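Side-chain contacts in hydrogenase expression protein (Thiobacillus denitrificans, PDB 3SB1), which is of unknown function but probably takes part in the expression or maturation of hydrogenase: residues L47-E52 / S72-T77; E55-L60 / P111-I116; S103-T108 / P136-S141. All coordinates share one frame; numbering follows the deposited sequence. Where two conformers were deposited one is given.

Interaction 1. Residues L47-E52 / S72-T77; sequences LPLLRE and SALPLT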
loop_
_atom_site.group_PDB
_atom_site.type_symbol
_atom_site.label_atom_id
_atom_site.label_comp_id
_atom_site.label_asym_id
_atom_site.label_seq_id
_atom_site.Cartn_x
_atom_site.Cartn_y
_atom_site.Cartn_z
ATOM N N LEU A 47 -15.492 16.495 -15.883
ATOM C CA LEU A 47 -16.652 15.570 -15.752
ATOM C C LEU A 47 -16.575 14.311 -16.634
ATOM O O LEU A 47 -16.970 13.221 -16.212
ATOM C CB LEU A 47 -17.983 16.318 -15.925
ATOM C CG LEU A 47 -19.283 15.526 -15.735
ATOM C CD1 LEU A 47 -19.313 14.688 -14.440
ATOM C CD2 LEU A 47 -20.430 16.541 -15.780
ATOM N N PRO A 48 -16.032 14.423 -17.855
ATOM C CA PRO A 48 -15.903 13.184 -18.636
ATOM C C PRO A 48 -15.012 12.117 -18.041
ATOM O O PRO A 48 -15.037 10.951 -18.445
ATOM C CB PRO A 48 -15.300 13.675 -19.958
ATOM C CG PRO A 48 -15.822 15.021 -20.102
ATOM C CD PRO A 48 -15.820 15.613 -18.705
ATOM N N LEU A 49 -14.179 12.531 -17.109
ATOM C CA LEU A 49 -13.271 11.602 -16.476
ATOM C C LEU A 49 -13.977 10.562 -15.632
ATOM O O LEU A 49 -13.450 9.459 -15.461
ATOM C CB LEU A 49 -12.249 12.325 -15.651
ATOM C CG LEU A 49 -11.217 13.090 -16.450
ATOM C CD1 LEU A 49 -10.252 13.792 -15.471
ATOM C CD2 LEU A 49 -10.401 12.231 -17.409
ATOM N N LEU A 50 -15.185 10.856 -15.139
ATOM C CA LEU A 50 -15.852 9.802 -14.371
ATOM C C LEU A 50 -16.201 8.634 -15.319
ATOM O O LEU A 50 -16.082 7.465 -14.942
ATOM C CB LEU A 50 -17.076 10.300 -13.619
ATOM C CG LEU A 50 -16.819 11.397 -12.589
ATOM C CD1 LEU A 50 -18.182 11.858 -11.988
ATOM C CD2 LEU A 50 -15.771 10.997 -11.535
ATOM N N ARG A 51 -16.662 8.939 -16.531
ATOM C CA ARG A 51 -16.998 7.901 -17.482
ATOM C C ARG A 51 -15.754 7.104 -17.857
ATOM O O ARG A 51 -15.803 5.869 -18.010
ATOM C CB ARG A 51 -17.650 8.514 -18.731
ATOM C CG ARG A 51 -17.983 7.541 -19.858
ATOM C CD ARG A 51 -18.629 8.299 -21.010
ATOM N NE ARG A 51 -19.073 7.437 -22.110
ATOM C CZ ARG A 51 -18.350 7.150 -23.197
ATOM N NH1 ARG A 51 -18.862 6.373 -24.152
ATOM N NH2 ARG A 51 -17.122 7.643 -23.347
ATOM N N GLU A 52 -14.633 7.791 -17.988
ATOM C CA GLU A 52 -13.396 7.114 -18.326
ATOM C C GLU A 52 -13.013 6.161 -17.230
ATOM O O GLU A 52 -12.603 5.037 -17.499
ATOM C CB GLU A 52 -12.274 8.110 -18.605
ATOM C CG GLU A 52 -11.006 7.428 -19.025
ATOM C CD GLU A 52 -9.943 8.349 -19.580
ATOM O OE1 GLU A 52 -10.181 9.578 -19.675
ATOM O OE2 GLU A 52 -8.854 7.812 -19.925
ATOM N N SER A 72 -1.839 15.150 -15.219
ATOM C CA SER A 72 -0.918 16.257 -15.482
ATOM C C SER A 72 -0.922 16.669 -16.936
ATOM O O SER A 72 -0.690 17.832 -17.275
ATOM C CB SER A 72 0.493 15.837 -15.099
ATOM O OG SER A 72 0.571 15.697 -13.698
ATOM N N ALA A 73 -1.161 15.693 -17.799
ATOM C CA ALA A 73 -1.132 15.921 -19.246
ATOM C C ALA A 73 -2.442 16.499 -19.813
ATOM O O ALA A 73 -2.487 16.938 -20.985
ATOM C CB ALA A 73 -0.750 14.628 -19.984
ATOM N N LEU A 74 -3.505 16.527 -19.008
ATOM C CA LEU A 74 -4.832 17.011 -19.460
ATOM C C LEU A 74 -4.967 18.494 -19.279
ATOM O O LEU A 74 -4.366 19.066 -18.372
ATOM C CB LEU A 74 -5.969 16.295 -18.705
ATOM C CG LEU A 74 -5.977 14.782 -18.859
ATOM C CD1 LEU A 74 -7.033 14.110 -17.984
ATOM C CD2 LEU A 74 -6.138 14.335 -20.340
ATOM N N PRO A 75 -5.817 19.123 -20.094
ATOM C CA PRO A 75 -6.007 20.580 -20.024
ATOM C C PRO A 75 -7.026 20.971 -18.926
ATOM O O PRO A 75 -7.975 21.701 -19.185
ATOM C CB PRO A 75 -6.509 20.917 -21.425
ATOM C CG PRO A 75 -7.284 19.739 -21.805
ATOM C CD PRO A 75 -6.548 18.534 -21.230
ATOM N N LEU A 76 -6.779 20.508 -17.708
ATOM C CA LEU A 76 -7.641 20.771 -16.565
ATOM C C LEU A 76 -7.106 21.951 -15.776
ATOM O O LEU A 76 -5.893 22.106 -15.633
ATOM C CB LEU A 76 -7.656 19.559 -15.644
ATOM C CG LEU A 76 -8.099 18.189 -16.171
ATOM C CD1 LEU A 76 -7.641 17.042 -15.212
ATOM C CD2 LEU A 76 -9.593 18.207 -16.431
ATOM N N THR A 77 -8.007 22.762 -15.238
ATOM C CA THR A 77 -7.608 23.869 -14.370
ATOM C C THR A 77 -7.421 23.307 -12.954
ATOM O O THR A 77 -7.909 22.209 -12.620
ATOM C CB THR A 77 -8.711 24.954 -14.259
ATOM O OG1 THR A 77 -9.840 24.406 -13.566
ATOM C CG2 THR A 77 -9.150 25.479 -15.640
#
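Leu49, on the first turn of helix 48-63, meets Leu74 and Leu76 tip to tip, through methyl groups alone. The contact packs this helix against the loop between strand 67-69 of the antiparallel sheet and helix 78-88, a loop that holds an inverse gamma turn at Pro75. The CA atoms of Leu49 and Leu74 are 10.5 Å apart, so the gap is spanned entirely by side chains. Leu49 CD2 lies 3.9 Å from Leu74 CD1, and the second branch, Leu49 CD1, is 4.1 Å from that same Leu74 CD1; one methyl of the loop therefore faces the fork of the helix leucine. Leu76 adds a looser touch, with its CD1 4.2 Å from Leu49 CD1. In Leu49, CG stands anti to the carbonyl carbon (chi1 -71°), which carries the fork outward from the helix toward the loop. Leu74 and Leu76 share this choice of first torsion and both point back at the helix. The burial is uneven: Leu49 is enclosed, whereas Leu74 and Leu76 keep some exposure, and only 94 Å² is buried in all.

Further packing comes from Ile69 on Leu49 and Leu74, from Leu71 on Leu49 and Leu76, and from Leu84 and Leu81 of helix 78-88 on Leu49 and Leu76 respectively.

Backbone turns set the spacing of the two loop leucines. The turn centred on Pro75 is consistent with Leu74 and Leu76 presenting their side chains to the same partner. Beyond them, Thr77 takes the N-cap position of helix 78-88, and its backbone N bonds to Asp80 OD2. The gamma turn itself is closed by a weak hydrogen bond, Leu76 N to Leu74 O at 2.9 Å.

Interaction 2. Residues E55-L60 / P111-I116; sequences EHLHHL and PGVWWI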
loop_
_atom_site.group_PDB
_atom_site.type_symbol
_atom_site.label_atom_id
_atom_site.label_comp_id
_atom_site.label_asym_id
_atom_site.label_seq_id
_atom_site.Cartn_x
_atom_site.Cartn_y
_atom_site.Cartn_z
ATOM N N GLU A 55 -15.026 3.039 -17.322
ATOM C CA GLU A 55 -14.606 2.156 -18.395
ATOM C C GLU A 55 -13.320 1.424 -18.009
ATOM O O GLU A 55 -13.200 0.216 -18.266
ATOM C CB GLU A 55 -14.359 2.930 -19.673
ATOM C CG GLU A 55 -15.566 3.689 -20.256
ATOM C CD GLU A 55 -15.139 4.785 -21.267
ATOM O OE1 GLU A 55 -13.910 5.021 -21.450
ATOM O OE2 GLU A 55 -16.038 5.431 -21.850
ATOM N N HIS A 56 -12.382 2.151 -17.423
ATOM C CA HIS A 56 -11.144 1.495 -16.951
ATOM C C HIS A 56 -11.432 0.411 -15.907
ATOM O O HIS A 56 -10.766 -0.644 -15.859
ATOM C CB HIS A 56 -10.135 2.517 -16.453
ATOM C CG HIS A 56 -9.604 3.379 -17.524
ATOM N ND1 HIS A 56 -9.372 2.894 -18.792
ATOM C CD2 HIS A 56 -9.206 4.666 -17.532
ATOM C CE1 HIS A 56 -8.848 3.853 -19.536
ATOM N NE2 HIS A 56 -8.751 4.940 -18.801
ATOM N N LEU A 57 -12.394 0.662 -15.004
ATOM C CA LEU A 57 -12.802 -0.331 -14.035
ATOM C C LEU A 57 -13.352 -1.598 -14.692
ATOM O O LEU A 57 -12.980 -2.712 -14.287
ATOM C CB LEU A 57 -13.792 0.244 -13.040
ATOM C CG LEU A 57 -13.261 1.166 -11.960
ATOM C CD1 LEU A 57 -14.406 1.981 -11.319
ATOM C CD2 LEU A 57 -12.450 0.354 -10.886
ATOM N N HIS A 58 -14.197 -1.428 -15.710
ATOM C CA HIS A 58 -14.717 -2.555 -16.447
ATOM C C HIS A 58 -13.529 -3.352 -17.068
ATOM O O HIS A 58 -13.500 -4.561 -16.992
ATOM C CB HIS A 58 -15.648 -2.068 -17.526
ATOM C CG HIS A 58 -16.320 -3.168 -18.277
ATOM N ND1 HIS A 58 -15.893 -3.588 -19.521
ATOM C CD2 HIS A 58 -17.388 -3.931 -17.962
ATOM C CE1 HIS A 58 -16.692 -4.551 -19.948
ATOM N NE2 HIS A 58 -17.604 -4.781 -19.021
ATOM N N HIS A 59 -12.565 -2.627 -17.642
ATOM C CA HIS A 59 -11.407 -3.227 -18.304
ATOM C C HIS A 59 -10.569 -4.031 -17.310
ATOM O O HIS A 59 -10.119 -5.143 -17.596
ATOM C CB HIS A 59 -10.552 -2.143 -18.968
ATOM C CG HIS A 59 -9.421 -2.683 -19.775
ATOM N ND1 HIS A 59 -9.628 -3.298 -20.983
ATOM C CD2 HIS A 59 -8.088 -2.724 -19.551
ATOM C CE1 HIS A 59 -8.467 -3.680 -21.490
ATOM N NE2 HIS A 59 -7.517 -3.322 -20.651
ATOM N N LEU A 60 -10.354 -3.458 -16.130
ATOM C CA LEU A 60 -9.567 -4.103 -15.100
ATOM C C LEU A 60 -10.260 -5.409 -14.699
ATOM O O LEU A 60 -9.610 -6.445 -14.575
ATOM C CB LEU A 60 -9.468 -3.184 -13.894
ATOM C CG LEU A 60 -8.715 -3.756 -12.711
ATOM C CD1 LEU A 60 -7.274 -4.040 -13.006
ATOM C CD2 LEU A 60 -8.845 -2.828 -11.471
ATOM N N PRO A 111 -13.184 1.645 -4.563
ATOM C CA PRO A 111 -12.147 0.619 -4.596
ATOM C C PRO A 111 -11.638 0.381 -6.006
ATOM O O PRO A 111 -12.437 0.313 -6.952
ATOM C CB PRO A 111 -12.878 -0.617 -4.100
ATOM C CG PRO A 111 -13.860 -0.021 -3.082
ATOM C CD PRO A 111 -14.317 1.253 -3.686
ATOM N N GLY A 112 -10.324 0.253 -6.122
ATOM C CA GLY A 112 -9.673 0.073 -7.428
ATOM C C GLY A 112 -9.268 1.380 -8.117
ATOM O O GLY A 112 -8.648 1.356 -9.179
ATOM N N VAL A 113 -9.676 2.532 -7.571
ATOM C CA VAL A 113 -9.351 3.835 -8.155
ATOM C C VAL A 113 -8.453 4.576 -7.224
ATOM O O VAL A 113 -8.854 4.911 -6.099
ATOM C CB VAL A 113 -10.626 4.639 -8.442
ATOM C CG1 VAL A 113 -10.279 5.990 -9.151
ATOM C CG2 VAL A 113 -11.679 3.816 -9.255
ATOM N N TRP A 114 -7.216 4.802 -7.672
ATOM C CA TRP A 114 -6.173 5.404 -6.871
ATOM C C TRP A 114 -5.707 6.712 -7.408
ATOM O O TRP A 114 -5.559 6.844 -8.635
ATOM C CB TRP A 114 -4.955 4.419 -6.796
ATOM C CG TRP A 114 -5.255 3.043 -6.331
ATOM C CD1 TRP A 114 -5.868 2.018 -7.051
ATOM C CD2 TRP A 114 -5.010 2.503 -5.018
ATOM N NE1 TRP A 114 -6.028 0.918 -6.252
ATOM C CE2 TRP A 114 -5.478 1.154 -5.014
ATOM C CE3 TRP A 114 -4.357 2.992 -3.904
ATOM C CZ2 TRP A 114 -5.334 0.347 -3.907
ATOM C CZ3 TRP A 114 -4.213 2.162 -2.795
ATOM C CH2 TRP A 114 -4.736 0.896 -2.792
ATOM N N TRP A 115 -5.403 7.656 -6.515
ATOM C CA TRP A 115 -4.901 9.006 -6.905
ATOM C C TRP A 115 -3.417 9.033 -6.519
ATOM O O TRP A 115 -3.080 8.890 -5.343
ATOM C CB TRP A 115 -5.629 10.114 -6.172
ATOM C CG TRP A 115 -5.387 11.471 -6.734
ATOM C CD1 TRP A 115 -4.257 12.225 -6.652
ATOM C CD2 TRP A 115 -6.355 12.271 -7.442
ATOM N NE1 TRP A 115 -4.450 13.440 -7.317
ATOM C CE2 TRP A 115 -5.743 13.493 -7.763
ATOM C CE3 TRP A 115 -7.690 12.103 -7.738
ATOM C CZ2 TRP A 115 -6.426 14.525 -8.424
ATOM C CZ3 TRP A 115 -8.362 13.131 -8.428
ATOM C CH2 TRP A 115 -7.715 14.322 -8.746
ATOM N N ILE A 116 -2.565 9.227 -7.516
ATOM C CA ILE A 116 -1.134 9.194 -7.346
ATOM C C ILE A 116 -0.513 10.571 -7.599
ATOM O O ILE A 116 -0.880 11.268 -8.562
ATOM C CB ILE A 116 -0.542 8.201 -8.372
ATOM C CG1 ILE A 116 -1.368 6.888 -8.384
ATOM C CG2 ILE A 116 0.947 7.984 -8.122
ATOM C CD1 ILE A 116 -1.392 6.142 -7.088
#
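Leu57 and Gly112 are the closest backbone neighbours, their CA atoms 7.3 Å apart where helix 48-63 passes the loop entering strand 113-119. Gly112 has a positive phi (90°), and a beta carbon modelled there would lie only 3.3 Å from Leu57 CD2 and press on the carbonyl oxygen of Pro111; both the turn and the nearby leucine thus fit the absence of a side chain.

The side chains of Leu57 and Val113 cross at about a right angle. Val113 CG2 sits across the fork of the leucine, 3.9 Å from Leu57 CD1 and equally close to CD2. Val113 CG1 stands anti to the backbone N (chi1 -176°), which leaves CG2 as the branch that reaches the helix. Leu57 CD2 also lies 3.9 Å from Pro111 O, a van der Waals touch on the peptide just before the glycine.

Val132 packs on Leu57 and Ile130 on Val113, both from strand 125-132 of the antiparallel sheet. Val146 of the second subunit also touches Leu57, and Ala149 of that subunit touches Pro111. Cut back to an alanine, Leu57 would probably leave a gap beside Val113 CG2 and Gly112 and lose its touch with Val146 of the second subunit.

No hydrogen bond crosses between the two segments, so shape fit and burial of methyls account for their direct attachment.

Interaction 3. Residues S103-T108 / P136-S141; sequences STLDET and PELVKS
Leu105 CD2 is the atom on which this contact turns: it lies 3.8 Å from Pro136 CB and equally close to Leu138 CB. The torsions of Leu105 explain its reach. CG is anti to the carbonyl carbon (chi1 -49°), and chi2, at 89°, is opened somewhat beyond the staggered 60°, a twist that lays CD2 between the proline ring and the start of the Leu138 side chain. Leu105 and Pro136, both buried, slide past each other in opposite directions, so that the leucine's CB comes 4.2 Å from Pro136 CG while its CD2, farther out, lies by the ring's CB. Leu138, itself exposed, instead crosses Leu105 at about a right angle. Its own CG is anti to the carbonyl carbon, and its CD1 lies 3.9 Å from Leu105 CD2.

Residues 136-140 form two overlapping type I beta turns, with helical backbone angles at Glu137 to Val139. Val139 N bonds to Pro136 O at 3.2 Å, and Lys140 N to Glu137 O at 3.3 Å. This short coil, leading from strand 125-132 to helix 143-157, covers one face of the antiparallel sheet at strand 102-107. There Leu105 also packs on Val95 and Ile116 of the neighbouring strands, and Trp114 touches Pro136.

The connector then meets the second subunit. Ser141 OG bonds to Glu107 OE2 of the second subunit, and the bond is reciprocated from Ser141 OG of that subunit to Glu107 OE2 here.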
loop_
_atom_site.group_PDB
_atom_site.type_symbol
_atom_site.label_atom_id
_atom_site.label_comp_id
_atom_site.label_asym_id
_atom_site.label_seq_id
_atom_site.Cartn_x
_atom_site.Cartn_y
_atom_site.Cartn_z
ATOM N N SER A 103 6.174 10.129 -2.965
ATOM C CA SER A 103 4.885 9.930 -3.620
ATOM C C SER A 103 3.778 9.605 -2.607
ATOM O O SER A 103 4.043 9.093 -1.529
ATOM C CB SER A 103 4.960 8.776 -4.584
ATOM O OG SER A 103 5.983 8.945 -5.528
ATOM N N THR A 104 2.569 9.998 -2.952
ATOM C CA THR A 104 1.386 9.615 -2.190
ATOM C C THR A 104 0.535 8.813 -3.167
ATOM O O THR A 104 0.339 9.219 -4.288
ATOM C CB THR A 104 0.604 10.778 -1.678
ATOM O OG1 THR A 104 0.378 11.712 -2.747
ATOM C CG2 THR A 104 1.412 11.483 -0.567
ATOM N N LEU A 105 0.058 7.652 -2.724
ATOM C CA LEU A 105 -0.786 6.745 -3.510
ATOM C C LEU A 105 -1.976 6.538 -2.626
ATOM O O LEU A 105 -1.937 5.737 -1.682
ATOM C CB LEU A 105 -0.083 5.440 -3.896
ATOM C CG LEU A 105 1.314 5.715 -4.493
ATOM C CD1 LEU A 105 2.373 5.750 -3.394
ATOM C CD2 LEU A 105 1.742 4.705 -5.614
ATOM N N ASP A 106 -3.044 7.248 -2.925
ATOM C CA ASP A 106 -4.224 7.214 -2.085
ATOM C C ASP A 106 -5.397 6.545 -2.776
ATOM O O ASP A 106 -5.799 6.952 -3.878
ATOM C CB ASP A 106 -4.637 8.622 -1.686
ATOM C CG ASP A 106 -3.596 9.307 -0.783
ATOM O OD1 ASP A 106 -2.974 8.610 0.031
ATOM O OD2 ASP A 106 -3.346 10.515 -0.957
ATOM N N GLU A 107 -5.970 5.557 -2.128
ATOM C CA GLU A 107 -7.173 4.954 -2.692
ATOM C C GLU A 107 -8.289 6.007 -2.498
ATOM O O GLU A 107 -8.390 6.671 -1.426
ATOM C CB GLU A 107 -7.536 3.643 -1.991
ATOM C CG GLU A 107 -8.522 2.826 -2.802
ATOM C CD GLU A 107 -8.613 1.407 -2.410
ATOM O OE1 GLU A 107 -8.275 1.117 -1.219
ATOM O OE2 GLU A 107 -8.987 0.598 -3.327
ATOM N N THR A 108 -9.102 6.179 -3.513
ATOM C CA THR A 108 -10.275 7.048 -3.417
ATOM C C THR A 108 -11.416 6.274 -2.708
ATOM O O THR A 108 -11.268 5.130 -2.265
ATOM C CB THR A 108 -10.767 7.515 -4.795
ATOM O OG1 THR A 108 -11.323 6.409 -5.519
ATOM C CG2 THR A 108 -9.586 8.135 -5.570
ATOM N N PRO A 136 -1.593 -0.153 -6.594
ATOM C CA PRO A 136 -0.672 0.525 -7.502
ATOM C C PRO A 136 0.639 -0.239 -7.639
ATOM O O PRO A 136 1.194 -0.722 -6.637
ATOM C CB PRO A 136 -0.432 1.862 -6.838
ATOM C CG PRO A 136 -1.576 2.107 -5.951
ATOM C CD PRO A 136 -1.979 0.712 -5.465
ATOM N N GLU A 137 1.184 -0.237 -8.861
ATOM C CA GLU A 137 2.404 -0.983 -9.132
ATOM C C GLU A 137 3.554 -0.597 -8.199
ATOM O O GLU A 137 4.377 -1.416 -7.725
ATOM C CB GLU A 137 2.828 -0.736 -10.612
ATOM C CG GLU A 137 3.899 -1.634 -11.089
ATOM C CD GLU A 137 3.453 -3.093 -11.110
ATOM O OE1 GLU A 137 2.218 -3.327 -11.168
ATOM O OE2 GLU A 137 4.329 -4.006 -11.076
ATOM N N LEU A 138 3.615 0.670 -7.917
ATOM C CA LEU A 138 4.716 1.194 -7.136
ATOM C C LEU A 138 4.874 0.712 -5.711
ATOM O O LEU A 138 5.978 0.811 -5.162
ATOM C CB LEU A 138 4.613 2.722 -7.105
ATOM C CG LEU A 138 4.990 3.474 -8.376
ATOM C CD1 LEU A 138 4.389 4.919 -8.441
ATOM C CD2 LEU A 138 6.533 3.455 -8.518
ATOM N N VAL A 139 3.817 0.217 -5.097
ATOM C CA VAL A 139 3.940 -0.165 -3.699
ATOM C C VAL A 139 4.614 -1.534 -3.559
ATOM O O VAL A 139 5.272 -1.793 -2.550
ATOM C CB VAL A 139 2.574 -0.182 -3.020
ATOM C CG1 VAL A 139 1.707 -1.310 -3.566
ATOM C CG2 VAL A 139 2.722 -0.338 -1.517
ATOM N N LYS A 140 4.535 -2.351 -4.603
ATOM C CA LYS A 140 5.027 -3.707 -4.547
ATOM C C LYS A 140 6.503 -3.781 -4.511
ATOM O O LYS A 140 7.175 -3.093 -5.275
ATOM C CB LYS A 140 4.550 -4.493 -5.766
ATOM C CG LYS A 140 3.094 -4.747 -5.855
ATOM C CD LYS A 140 2.850 -5.568 -7.109
ATOM C CE LYS A 140 1.444 -5.991 -7.272
ATOM N NZ LYS A 140 1.330 -6.828 -8.511
ATOM N N SER A 141 7.017 -4.637 -3.633
ATOM C CA SER A 141 8.448 -4.831 -3.556
ATOM C C SER A 141 8.870 -5.753 -4.727
ATOM O O SER A 141 8.348 -6.831 -4.852
ATOM C CB SER A 141 8.762 -5.615 -2.293
ATOM O OG SER A 141 8.022 -5.171 -1.145
#

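All three contacts are apolar, but they differ in depth. Interaction 1 lies farthest out, its centre about 16 Å from the centre of the chain, and is partly open; interactions 2 and 3 are buried, their centres about 10 and 5 Å from that point. Interactions 1 and 2 share helix 48-63, tied near its start to a loop and farther along to the sheet. Interactions 2 and 3 share the sheet itself: strands 113-119 and 102-107 are adjacent, probably hydrogen-bonded, Trp115 N to Asp106 O at 2.8 Å. Interactions 1 and 3 do not touch. Each borders the second subunit, with a weak hydrogen bond to it beside interaction 2 and firmer ones, between Ser141 and Glu107, beside interaction 3.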